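Local coordinates for RNA polymerase ECF-subfamily sigma factor (PDB 6DXO), which probably directs RNA polymerase to promoters needed for aerial mycelium formation, and is usually held inactive by an anti-sigma factor until released, at residues R97-N100 with P101-E105; C106-L109 with R110-G114; Q113-S116 with V117-A121; A130-T133 with L134-R137. One frame throughout, in Å; residues are numbered along the deposited sequence.

Interaction 1. Residues R97-N100 with P101-E105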
loop_
_atom_site.group_PDB
_atom_site.type_symbol
_atom_site.label_atom_id
_atom_site.label_comp_id
_atom_site.label_asym_id
_atom_site.label_seq_id
_atom_site.Cartn_x
_atom_site.Cartn_y
_atom_site.Cartn_z
ATOM N N ARG A 97 -1.947 -14.279 -3.879
ATOM C CA ARG A 97 -0.609 -13.736 -3.685
ATOM C C ARG A 97 0.480 -14.792 -3.893
ATOM O O ARG A 97 1.648 -14.455 -4.060
ATOM C CB ARG A 97 -0.482 -13.099 -2.296
ATOM C CG ARG A 97 -0.956 -11.656 -2.230
ATOM C CD ARG A 97 0.225 -10.691 -2.124
ATOM N NE ARG A 97 1.162 -10.822 -3.239
ATOM C CZ ARG A 97 2.334 -10.197 -3.309
ATOM N NH1 ARG A 97 2.718 -9.394 -2.328
ATOM N NH2 ARG A 97 3.124 -10.372 -4.359
ATOM N N ARG A 98 0.088 -16.065 -3.896
ATOM C CA ARG A 98 1.039 -17.169 -4.054
ATOM C C ARG A 98 1.296 -17.566 -5.513
ATOM O O ARG A 98 2.286 -18.238 -5.811
ATOM C CB ARG A 98 0.590 -18.390 -3.245
ATOM C CG ARG A 98 0.614 -18.185 -1.737
ATOM C CD ARG A 98 0.306 -19.481 -1.010
ATOM N NE ARG A 98 -1.046 -19.949 -1.291
ATOM C CZ ARG A 98 -2.010 -20.034 -0.380
ATOM N NH1 ARG A 98 -1.764 -19.693 0.876
ATOM N NH2 ARG A 98 -3.212 -20.471 -0.722
ATOM N N LEU A 99 0.411 -17.156 -6.419
ATOM C CA LEU A 99 0.595 -17.448 -7.840
ATOM C C LEU A 99 1.863 -16.795 -8.355
ATOM O O LEU A 99 2.308 -15.783 -7.815
ATOM C CB LEU A 99 -0.599 -16.938 -8.660
ATOM C CG LEU A 99 -1.985 -17.445 -8.276
ATOM C CD1 LEU A 99 -3.067 -16.650 -9.008
ATOM C CD2 LEU A 99 -2.114 -18.938 -8.560
ATOM N N ASN A 100 2.445 -17.365 -9.407
ATOM C CA ASN A 100 3.603 -16.758 -10.041
ATOM C C ASN A 100 3.200 -15.413 -10.643
ATOM O O ASN A 100 2.010 -15.125 -10.761
ATOM C CB ASN A 100 4.202 -17.695 -11.098
ATOM C CG ASN A 100 3.421 -17.688 -12.400
ATOM O OD1 ASN A 100 2.259 -17.291 -12.438
ATOM N ND2 ASN A 100 4.061 -18.133 -13.477
ATOM N N PRO A 101 4.188 -14.577 -11.002
ATOM C CA PRO A 101 3.928 -13.236 -11.540
ATOM C C PRO A 101 2.878 -13.195 -12.659
ATOM O O PRO A 101 1.922 -12.425 -12.555
ATOM C CB PRO A 101 5.303 -12.788 -12.064
ATOM C CG PRO A 101 6.198 -14.003 -11.975
ATOM C CD PRO A 101 5.632 -14.837 -10.880
ATOM N N GLN A 102 3.047 -14.002 -13.704
ATOM C CA GLN A 102 2.105 -13.989 -14.822
ATOM C C GLN A 102 0.673 -14.356 -14.411
ATOM O O GLN A 102 -0.282 -13.653 -14.758
ATOM C CB GLN A 102 2.586 -14.908 -15.950
ATOM C CG GLN A 102 3.850 -14.427 -16.632
ATOM C CD GLN A 102 3.649 -13.125 -17.384
ATOM O OE1 GLN A 102 3.172 -13.120 -18.517
ATOM N NE2 GLN A 102 4.013 -12.013 -16.755
ATOM N N GLN A 103 0.521 -15.461 -13.690
ATOM C CA GLN A 103 -0.804 -15.903 -13.265
ATOM C C GLN A 103 -1.434 -14.931 -12.267
ATOM O O GLN A 103 -2.644 -14.684 -12.299
ATOM C CB GLN A 103 -0.744 -17.314 -12.668
ATOM C CG GLN A 103 -0.354 -18.386 -13.679
ATOM C CD GLN A 103 -0.314 -19.782 -13.081
ATOM O OE1 GLN A 103 -0.579 -19.975 -11.902
ATOM N NE2 GLN A 103 0.015 -20.770 -13.912
ATOM N N GLN A 104 -0.617 -14.369 -11.385
ATOM C CA GLN A 104 -1.154 -13.413 -10.413
ATOM C C GLN A 104 -1.714 -12.168 -11.108
ATOM O O GLN A 104 -2.841 -11.753 -10.862
ATOM C CB GLN A 104 -0.105 -13.014 -9.374
ATOM C CG GLN A 104 -0.747 -12.289 -8.189
ATOM C CD GLN A 104 0.211 -11.999 -7.047
ATOM O OE1 GLN A 104 0.031 -11.020 -6.317
ATOM N NE2 GLN A 104 1.217 -12.854 -6.868
ATOM N N GLU A 105 -0.914 -11.581 -11.987
ATOM C CA GLU A 105 -1.339 -10.416 -12.744
ATOM C C GLU A 105 -2.578 -10.703 -13.591
ATOM O O GLU A 105 -3.459 -9.852 -13.710
ATOM C CB GLU A 105 -0.212 -9.926 -13.649
ATOM C CG GLU A 105 -0.594 -8.716 -14.476
ATOM C CD GLU A 105 0.596 -8.091 -15.166
ATOM O OE1 GLU A 105 1.665 -8.743 -15.205
ATOM O OE2 GLU A 105 0.465 -6.948 -15.659
HETATM O O HOH W 1 1.170 -20.151 -10.015
#
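Asn-100 O accepts from Gln-104 N at 2.8 Å, an i-to-i+4 backbone bond that starts helix 101-112 directly after the short link from helix 89-98. Asn-100 is also the N-cap of that helix. Its OD1 takes the amide hydrogen of Gln-103 N at 2.8 Å, with the donor tilted 29° from the side-chain carbonyl plane. With chi1 at 78°, CG sits between the backbone N and the carbonyl carbon, which folds OD1 over the first turn and against Gln-103 CB, 3.0 Å away. A water bridges the same corner, accepting from Asn-100 N and donating to Gln-103 OE1 at 2.6 Å.

On another side of the turn, the extended chain of Gln-104 reaches back along the preceding segment. Its NE2 donates to Leu-99 O at 3.3 Å, while OE1 receives a weak bond from Arg-97 NE, also 3.3 Å long, the guanidinium and amide planes standing 63° apart. Arg-97 NH1 forms a salt bridge with Asp-42, a residue of the probable polymerase core-binding motif. With an alanine in place of Gln-104, Leu-99 O would probably lose its side-chain donor and Arg-97 NE its weak acceptor. Gln-104 binds the link directly through its side-chain amide, Gln-103 through a water, so the bend between the two helices is held by side-chain and water-mediated bonds in addition to the capping bond.

Interaction 2. Residues C106-L109 with R110-G114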
loop_
_atom_site.group_PDB
_atom_site.type_symbol
_atom_site.label_atom_id
_atom_site.label_comp_id
_atom_site.label_asym_id
_atom_site.label_seq_id
_atom_site.Cartn_x
_atom_site.Cartn_y
_atom_site.Cartn_z
ATOM N N CYS A 106 -2.639 -11.892 -14.191
ATOM C CA CYS A 106 -3.789 -12.238 -15.025
ATOM C C CYS A 106 -5.083 -12.248 -14.204
ATOM O O CYS A 106 -6.064 -11.601 -14.566
ATOM C CB CYS A 106 -3.584 -13.587 -15.728
ATOM S SG CYS A 106 -4.818 -13.950 -17.013
ATOM N N VAL A 107 -5.088 -12.968 -13.087
ATOM C CA VAL A 107 -6.293 -13.023 -12.255
ATOM C C VAL A 107 -6.659 -11.653 -11.671
ATOM O O VAL A 107 -7.829 -11.328 -11.527
ATOM C CB VAL A 107 -6.201 -14.071 -11.112
ATOM C CG1 VAL A 107 -6.043 -15.478 -11.671
ATOM C CG2 VAL A 107 -5.087 -13.731 -10.141
ATOM N N THR A 108 -5.655 -10.853 -11.336
ATOM C CA THR A 108 -5.905 -9.528 -10.762
ATOM C C THR A 108 -6.570 -8.614 -11.791
ATOM O O THR A 108 -7.613 -8.022 -11.538
ATOM C CB THR A 108 -4.607 -8.900 -10.271
ATOM O OG1 THR A 108 -4.022 -9.764 -9.283
ATOM C CG2 THR A 108 -4.877 -7.531 -9.638
ATOM N N LEU A 109 -5.981 -8.534 -12.973
ATOM C CA LEU A 109 -6.575 -7.728 -14.038
ATOM C C LEU A 109 -7.963 -8.227 -14.452
ATOM O O LEU A 109 -8.883 -7.429 -14.593
ATOM C CB LEU A 109 -5.650 -7.692 -15.249
ATOM C CG LEU A 109 -4.306 -6.965 -15.141
ATOM C CD1 LEU A 109 -3.428 -7.405 -16.300
ATOM C CD2 LEU A 109 -4.487 -5.468 -15.144
ATOM N N ARG A 110 -8.106 -9.535 -14.666
ATOM C CA ARG A 110 -9.382 -10.083 -15.160
ATOM C C ARG A 110 -10.513 -10.017 -14.138
ATOM O O ARG A 110 -11.650 -9.651 -14.468
ATOM C CB ARG A 110 -9.218 -11.541 -15.611
ATOM C CG ARG A 110 -8.415 -11.724 -16.882
ATOM C CD ARG A 110 -9.259 -11.476 -18.132
ATOM N NE ARG A 110 -10.253 -12.528 -18.318
ATOM C CZ ARG A 110 -11.569 -12.342 -18.301
ATOM N NH1 ARG A 110 -12.080 -11.131 -18.117
ATOM N NH2 ARG A 110 -12.378 -13.374 -18.473
ATOM N N PHE A 111 -10.209 -10.382 -12.898
ATOM C CA PHE A 111 -11.282 -10.624 -11.945
ATOM C C PHE A 111 -11.351 -9.582 -10.837
ATOM O O PHE A 111 -12.435 -9.210 -10.410
ATOM C CB PHE A 111 -11.186 -12.046 -11.396
ATOM C CG PHE A 111 -11.140 -13.095 -12.474
ATOM C CD1 PHE A 111 -10.055 -13.957 -12.579
ATOM C CD2 PHE A 111 -12.158 -13.184 -13.413
ATOM C CE1 PHE A 111 -10.001 -14.915 -13.586
ATOM C CE2 PHE A 111 -12.107 -14.141 -14.427
ATOM C CZ PHE A 111 -11.029 -15.004 -14.510
ATOM N N LEU A 112 -10.200 -9.088 -10.400
ATOM C CA LEU A 112 -10.195 -8.014 -9.403
ATOM C C LEU A 112 -10.408 -6.630 -10.029
ATOM O O LEU A 112 -10.985 -5.751 -9.405
ATOM C CB LEU A 112 -8.916 -8.054 -8.564
ATOM C CG LEU A 112 -8.780 -9.304 -7.688
ATOM C CD1 LEU A 112 -7.475 -9.284 -6.909
ATOM C CD2 LEU A 112 -9.969 -9.437 -6.736
ATOM N N GLN A 113 -9.966 -6.440 -11.272
ATOM C CA GLN A 113 -10.150 -5.154 -11.935
ATOM C C GLN A 113 -11.311 -5.202 -12.936
ATOM O O GLN A 113 -11.798 -4.169 -13.398
ATOM C CB GLN A 113 -8.866 -4.769 -12.663
ATOM C CG GLN A 113 -7.724 -4.480 -11.716
ATOM C CD GLN A 113 -7.663 -3.041 -11.341
ATOM O OE1 GLN A 113 -8.511 -2.542 -10.599
ATOM N NE2 GLN A 113 -6.657 -2.347 -11.856
ATOM N N GLY A 114 -11.726 -6.410 -13.283
ATOM C CA GLY A 114 -12.802 -6.586 -14.236
ATOM C C GLY A 114 -12.441 -6.303 -15.689
ATOM O O GLY A 114 -13.330 -6.009 -16.492
#
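Val-107 meets Phe-111 one turn further along helix 101-112, its CB resting 4.1 Å from CD1 of the ring. A similar apolar touch joins Thr-108 CG2 to Leu-112 CD1 at 4.2 Å, the two side chains passing at a slant. On a third face Arg-110 lays its CG on the backbone of the turn before, 3.3 Å from Cys-106 O.

The backbone that sets these spacings changes character within the segment. Arg-110 N and Phe-111 N make ordinary i-to-i+4 bonds to Cys-106 O and Val-107 O, but the helix then widens into a pi-type turn. Gln-113 N reaches back five residues to Thr-108 O at 2.8 Å, and Leu-112 N divides weak bonds between Val-107 O and Thr-108 O. Gly-114 follows with phi at 74°, taking the chain out of helical geometry.

Farther out, the Arg-110 chain bends at chi2 and chi3 (-81° and -69°). It carries the guanidinium to Leu-115 O, bound by NH1, and to Gln-135 OE1, bound by NE. Arg-110 CB meanwhile lies 3.8 Å above the centre of the Phe-111 ring, and Phe-111 packs on Val-139 of helix 128-144. Val-107 rests on Leu-99 and Ala-138, while Thr-108 and Leu-109 touch Glu-61 of the other chain of the complex. The chemistry is divided by face: Cys-106, Val-107 and Leu-109 serve the interior of this region 4 bundle, Phe-111 and Leu-112 lie nearer the surface, and one folded arginine ties the widened end of the helix to both the loop and helix 128-144.

Interaction 3. Residues Q113-S116 with V117-A121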
loop_
_atom_site.group_PDB
_atom_site.type_symbol
_atom_site.label_atom_id
_atom_site.label_comp_id
_atom_site.label_asym_id
_atom_site.label_seq_id
_atom_site.Cartn_x
_atom_site.Cartn_y
_atom_site.Cartn_z
ATOM N N GLN A 113 -9.966 -6.440 -11.272
ATOM C CA GLN A 113 -10.150 -5.154 -11.935
ATOM C C GLN A 113 -11.311 -5.202 -12.936
ATOM O O GLN A 113 -11.798 -4.169 -13.398
ATOM C CB GLN A 113 -8.866 -4.769 -12.663
ATOM C CG GLN A 113 -7.724 -4.480 -11.716
ATOM C CD GLN A 113 -7.663 -3.041 -11.341
ATOM O OE1 GLN A 113 -8.511 -2.542 -10.599
ATOM N NE2 GLN A 113 -6.657 -2.347 -11.856
ATOM N N GLY A 114 -11.726 -6.410 -13.283
ATOM C CA GLY A 114 -12.802 -6.586 -14.236
ATOM C C GLY A 114 -12.441 -6.303 -15.689
ATOM O O GLY A 114 -13.330 -6.009 -16.492
ATOM N N LEU A 115 -11.157 -6.378 -16.043
ATOM C CA LEU A 115 -10.770 -6.200 -17.448
ATOM C C LEU A 115 -11.163 -7.420 -18.284
ATOM O O LEU A 115 -11.088 -8.552 -17.811
ATOM C CB LEU A 115 -9.264 -5.933 -17.607
ATOM C CG LEU A 115 -8.863 -4.459 -17.567
ATOM C CD1 LEU A 115 -9.249 -3.846 -16.221
ATOM C CD2 LEU A 115 -7.370 -4.310 -17.829
ATOM N N SER A 116 -11.582 -7.177 -19.525
ATOM C CA SER A 116 -11.898 -8.262 -20.449
ATOM C C SER A 116 -10.637 -9.024 -20.833
ATOM O O SER A 116 -9.533 -8.567 -20.571
ATOM C CB SER A 116 -12.574 -7.716 -21.719
ATOM O OG SER A 116 -11.682 -6.942 -22.511
ATOM N N VAL A 117 -10.798 -10.183 -21.470
ATOM C CA VAL A 117 -9.657 -10.888 -22.051
ATOM C C VAL A 117 -8.856 -9.978 -22.984
ATOM O O VAL A 117 -7.633 -9.944 -22.920
ATOM C CB VAL A 117 -10.089 -12.154 -22.841
ATOM C CG1 VAL A 117 -8.907 -12.714 -23.605
ATOM C CG2 VAL A 117 -10.650 -13.199 -21.891
ATOM N N ALA A 118 -9.544 -9.237 -23.848
ATOM C CA ALA A 118 -8.862 -8.337 -24.779
ATOM C C ALA A 118 -8.098 -7.211 -24.077
ATOM O O ALA A 118 -6.941 -6.936 -24.404
ATOM C CB ALA A 118 -9.852 -7.758 -25.794
ATOM N N GLU A 119 -8.747 -6.559 -23.114
ATOM C CA GLU A 119 -8.099 -5.508 -22.332
ATOM C C GLU A 119 -6.890 -6.082 -21.590
ATOM O O GLU A 119 -5.808 -5.498 -21.634
ATOM C CB GLU A 119 -9.085 -4.848 -21.352
ATOM C CG GLU A 119 -10.127 -3.943 -22.028
ATOM C CD GLU A 119 -11.438 -3.872 -21.263
ATOM O OE1 GLU A 119 -11.587 -4.474 -20.200
ATOM O OE2 GLU A 119 -12.403 -3.143 -21.809
ATOM N N THR A 120 -7.069 -7.235 -20.939
ATOM C CA THR A 120 -5.963 -7.905 -20.242
ATOM C C THR A 120 -4.802 -8.234 -21.191
ATOM O O THR A 120 -3.624 -8.038 -20.874
ATOM C CB THR A 120 -6.458 -9.176 -19.519
ATOM O OG1 THR A 120 -7.419 -8.799 -18.520
ATOM C CG2 THR A 120 -5.304 -9.919 -18.844
ATOM N N ALA A 121 -5.134 -8.734 -22.370
ATOM C CA ALA A 121 -4.100 -9.018 -23.359
ATOM C C ALA A 121 -3.276 -7.770 -23.679
ATOM O O ALA A 121 -2.041 -7.826 -23.708
ATOM C CB ALA A 121 -4.712 -9.611 -24.624
#
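Glu-119 folds back over Ser-116 and Leu-115, and most atoms of its side chain meet one or the other. CB lies 3.8 Å from Leu-115 CG, the two side chains crossing at about a right angle, and it also borders the serine hydroxyl. CG carries on past that hydroxyl, 3.4 Å from Ser-116 OG. The first torsion, -72°, sets CG anti to the carbonyl carbon, and the nearly extended chain beyond it takes the carboxylate back toward the start of the helix. CD is 3.3 Å from Ser-116 OG. At the tip, OE1 accepts from Ser-116 N at 2.8 Å; the bond is nearly straight at 169°, though the donor stands above the carboxylate plane, 41° out of it. OE1 also touches Leu-115 CA.

The return bond runs from Glu-119 N to Ser-116 OG at 3.0 Å, so that each residue's side chain accepts from the other's backbone amide. This reciprocal pair is a capping box, with Ser-116 as the N-cap of helix 117-124, which by its place in region 4 is probably the first helix of the helix-turn-helix. A carboxylate at this end of a helix would be expected to interact favourably with the helix dipole.

Ser-116 O is gripped twice by one residue, by Thr-120 N at 2.8 Å and by Thr-120 OG1, which donates from above the carbonyl plane at 3.0 Å. The same hydroxyl touches Leu-115 CB. Away from the cap, Val-117 packs on Arg-110 of helix 101-112 and on Ile-131 of helix 128-144.

Interaction 4. Residues A130-T133 with L134-R137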
loop_
_atom_site.group_PDB
_atom_site.type_symbol
_atom_site.label_atom_id
_atom_site.label_comp_id
_atom_site.label_asym_id
_atom_site.label_seq_id
_atom_site.Cartn_x
_atom_site.Cartn_y
_atom_site.Cartn_z
ATOM N N ALA A 130 -3.225 -16.556 -25.562
ATOM C CA ALA A 130 -2.339 -16.717 -24.417
ATOM C C ALA A 130 -3.032 -16.312 -23.110
ATOM O O ALA A 130 -2.777 -16.909 -22.066
ATOM C CB ALA A 130 -1.054 -15.925 -24.611
ATOM N N ILE A 131 -3.906 -15.308 -23.165
ATOM C CA ILE A 131 -4.658 -14.918 -21.965
ATOM C C ILE A 131 -5.674 -15.997 -21.567
ATOM O O ILE A 131 -5.824 -16.321 -20.394
ATOM C CB ILE A 131 -5.370 -13.538 -22.110
ATOM C CG1 ILE A 131 -4.358 -12.419 -22.378
ATOM C CG2 ILE A 131 -6.226 -13.223 -20.861
ATOM C CD1 ILE A 131 -3.266 -12.293 -21.335
ATOM N N LYS A 132 -6.374 -16.569 -22.543
ATOM C CA LYS A 132 -7.327 -17.622 -22.208
ATOM C C LYS A 132 -6.621 -18.814 -21.564
ATOM O O LYS A 132 -7.122 -19.393 -20.603
ATOM C CB LYS A 132 -8.128 -18.052 -23.434
ATOM C CG LYS A 132 -9.164 -17.042 -23.867
ATOM C CD LYS A 132 -9.923 -17.525 -25.093
ATOM C CE LYS A 132 -10.775 -16.408 -25.672
ATOM N NZ LYS A 132 -11.629 -16.890 -26.786
ATOM N N THR A 133 -5.461 -19.183 -22.103
ATOM C CA THR A 133 -4.666 -20.246 -21.505
ATOM C C THR A 133 -4.222 -19.857 -20.094
ATOM O O THR A 133 -4.323 -20.646 -19.151
ATOM C CB THR A 133 -3.425 -20.558 -22.355
ATOM O OG1 THR A 133 -3.841 -21.052 -23.634
ATOM C CG2 THR A 133 -2.561 -21.607 -21.672
ATOM N N LEU A 134 -3.735 -18.630 -19.961
ATOM C CA LEU A 134 -3.163 -18.157 -18.704
ATOM C C LEU A 134 -4.182 -18.080 -17.579
ATOM O O LEU A 134 -3.891 -18.452 -16.438
ATOM C CB LEU A 134 -2.492 -16.794 -18.914
ATOM C CG LEU A 134 -1.766 -16.165 -17.727
ATOM C CD1 LEU A 134 -0.839 -17.173 -17.049
ATOM C CD2 LEU A 134 -0.999 -14.928 -18.181
ATOM N N GLN A 135 -5.379 -17.591 -17.885
ATOM C CA GLN A 135 -6.404 -17.471 -16.866
ATOM C C GLN A 135 -6.884 -18.847 -16.438
ATOM O O GLN A 135 -7.282 -19.045 -15.294
ATOM C CB GLN A 135 -7.577 -16.625 -17.360
ATOM C CG GLN A 135 -8.464 -17.304 -18.395
ATOM C CD GLN A 135 -9.566 -16.386 -18.863
ATOM O OE1 GLN A 135 -9.673 -15.248 -18.401
ATOM N NE2 GLN A 135 -10.397 -16.871 -19.774
ATOM N N TYR A 136 -6.836 -19.805 -17.363
ATOM C CA TYR A 136 -7.215 -21.163 -17.025
ATOM C C TYR A 136 -6.200 -21.779 -16.066
ATOM O O TYR A 136 -6.570 -22.372 -15.050
ATOM C CB TYR A 136 -7.392 -22.030 -18.283
ATOM C CG TYR A 136 -7.595 -23.485 -17.944
ATOM C CD1 TYR A 136 -8.759 -23.912 -17.314
ATOM C CD2 TYR A 136 -6.614 -24.428 -18.224
ATOM C CE1 TYR A 136 -8.947 -25.236 -16.981
ATOM C CE2 TYR A 136 -6.795 -25.761 -17.894
ATOM C CZ TYR A 136 -7.963 -26.157 -17.276
ATOM O OH TYR A 136 -8.152 -27.477 -16.941
ATOM N N ARG A 137 -4.918 -21.624 -16.381
ATOM C CA ARG A 137 -3.860 -22.208 -15.566
ATOM C C ARG A 137 -3.810 -21.533 -14.205
ATOM O O ARG A 137 -3.464 -22.157 -13.203
ATOM C CB ARG A 137 -2.504 -22.088 -16.269
ATOM C CG ARG A 137 -2.363 -22.975 -17.503
ATOM C CD ARG A 137 -1.090 -22.664 -18.280
ATOM N NE ARG A 137 -0.886 -23.585 -19.399
ATOM C CZ ARG A 137 0.017 -23.410 -20.360
ATOM N NH1 ARG A 137 0.804 -22.341 -20.356
ATOM N NH2 ARG A 137 0.131 -24.302 -21.335
#
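Thr-133 places its CG2 methyl over the centre of one face of the Arg-137 guanidinium, 3.4 Å above the plane. The two side chains run alongside each other in the same direction, Arg-137 extended from CG to NE, and Arg-137 N donates to Thr-133 O at 3.0 Å. This stack is close but lies at the surface. The buried core belongs to Leu-134 and Ile-131: Leu-134 CB sits 3.2 Å from Ala-130 O, its side chain touching Gln-103, Cys-106 and Met-124 of the two preceding helices, and Ile-131 fills the same interior from one turn earlier.

Gln-135 lies at the margin of this core. Its chi1 of 73° puts CG between the backbone N and the carbonyl carbon, pressed to 3.3 Å from Lys-132 O, and the chain beyond extends so that OE1 meets Arg-110 NE. Were Gln-135 an alanine, Arg-110 NE would probably lose its acceptor and the guanidinium would be held by fewer bonds, Leu-115 O still gripping NH1.

The other side of the helix is looser. Lys-132 is extended along its whole chain, and the Tyr-136 ring is exposed. Even the backbone bond here, Tyr-136 N to Lys-132 O, is long at 3.3 Å. Gln-135 N to Ile-131 O, by contrast, measures 2.8 Å. One face buried and the other rich in polar and basic side chains is consistent with the recognition helix of a sigma region 4 helix-turn-helix.

In the fold
All four contacts lie within region 4 and follow one another along the chain. Interactions 1 and 2 share helix 101-112, with centres 11 Å apart, and meet where Leu-99 CD1 lies 3.7 Å from Val-107 CG2. Interactions 2 and 3, whose centres are 7 Å apart, share Gln-113 and Gly-114; a probable hydrogen bond from Leu-115 N to Leu-109 O, 2.9 Å long, closes the loop between them. Helix 128-144 gathers the set: the centre of interaction 4 is 12 Å from those of the other three, and Leu-134 CD1 reaches Gln-103 CG at 3.6 Å while Ile-131 CG1 meets Ala-121 CA at 3.5 Å. Interactions 1, 2 and 3 also touch the second protein chain.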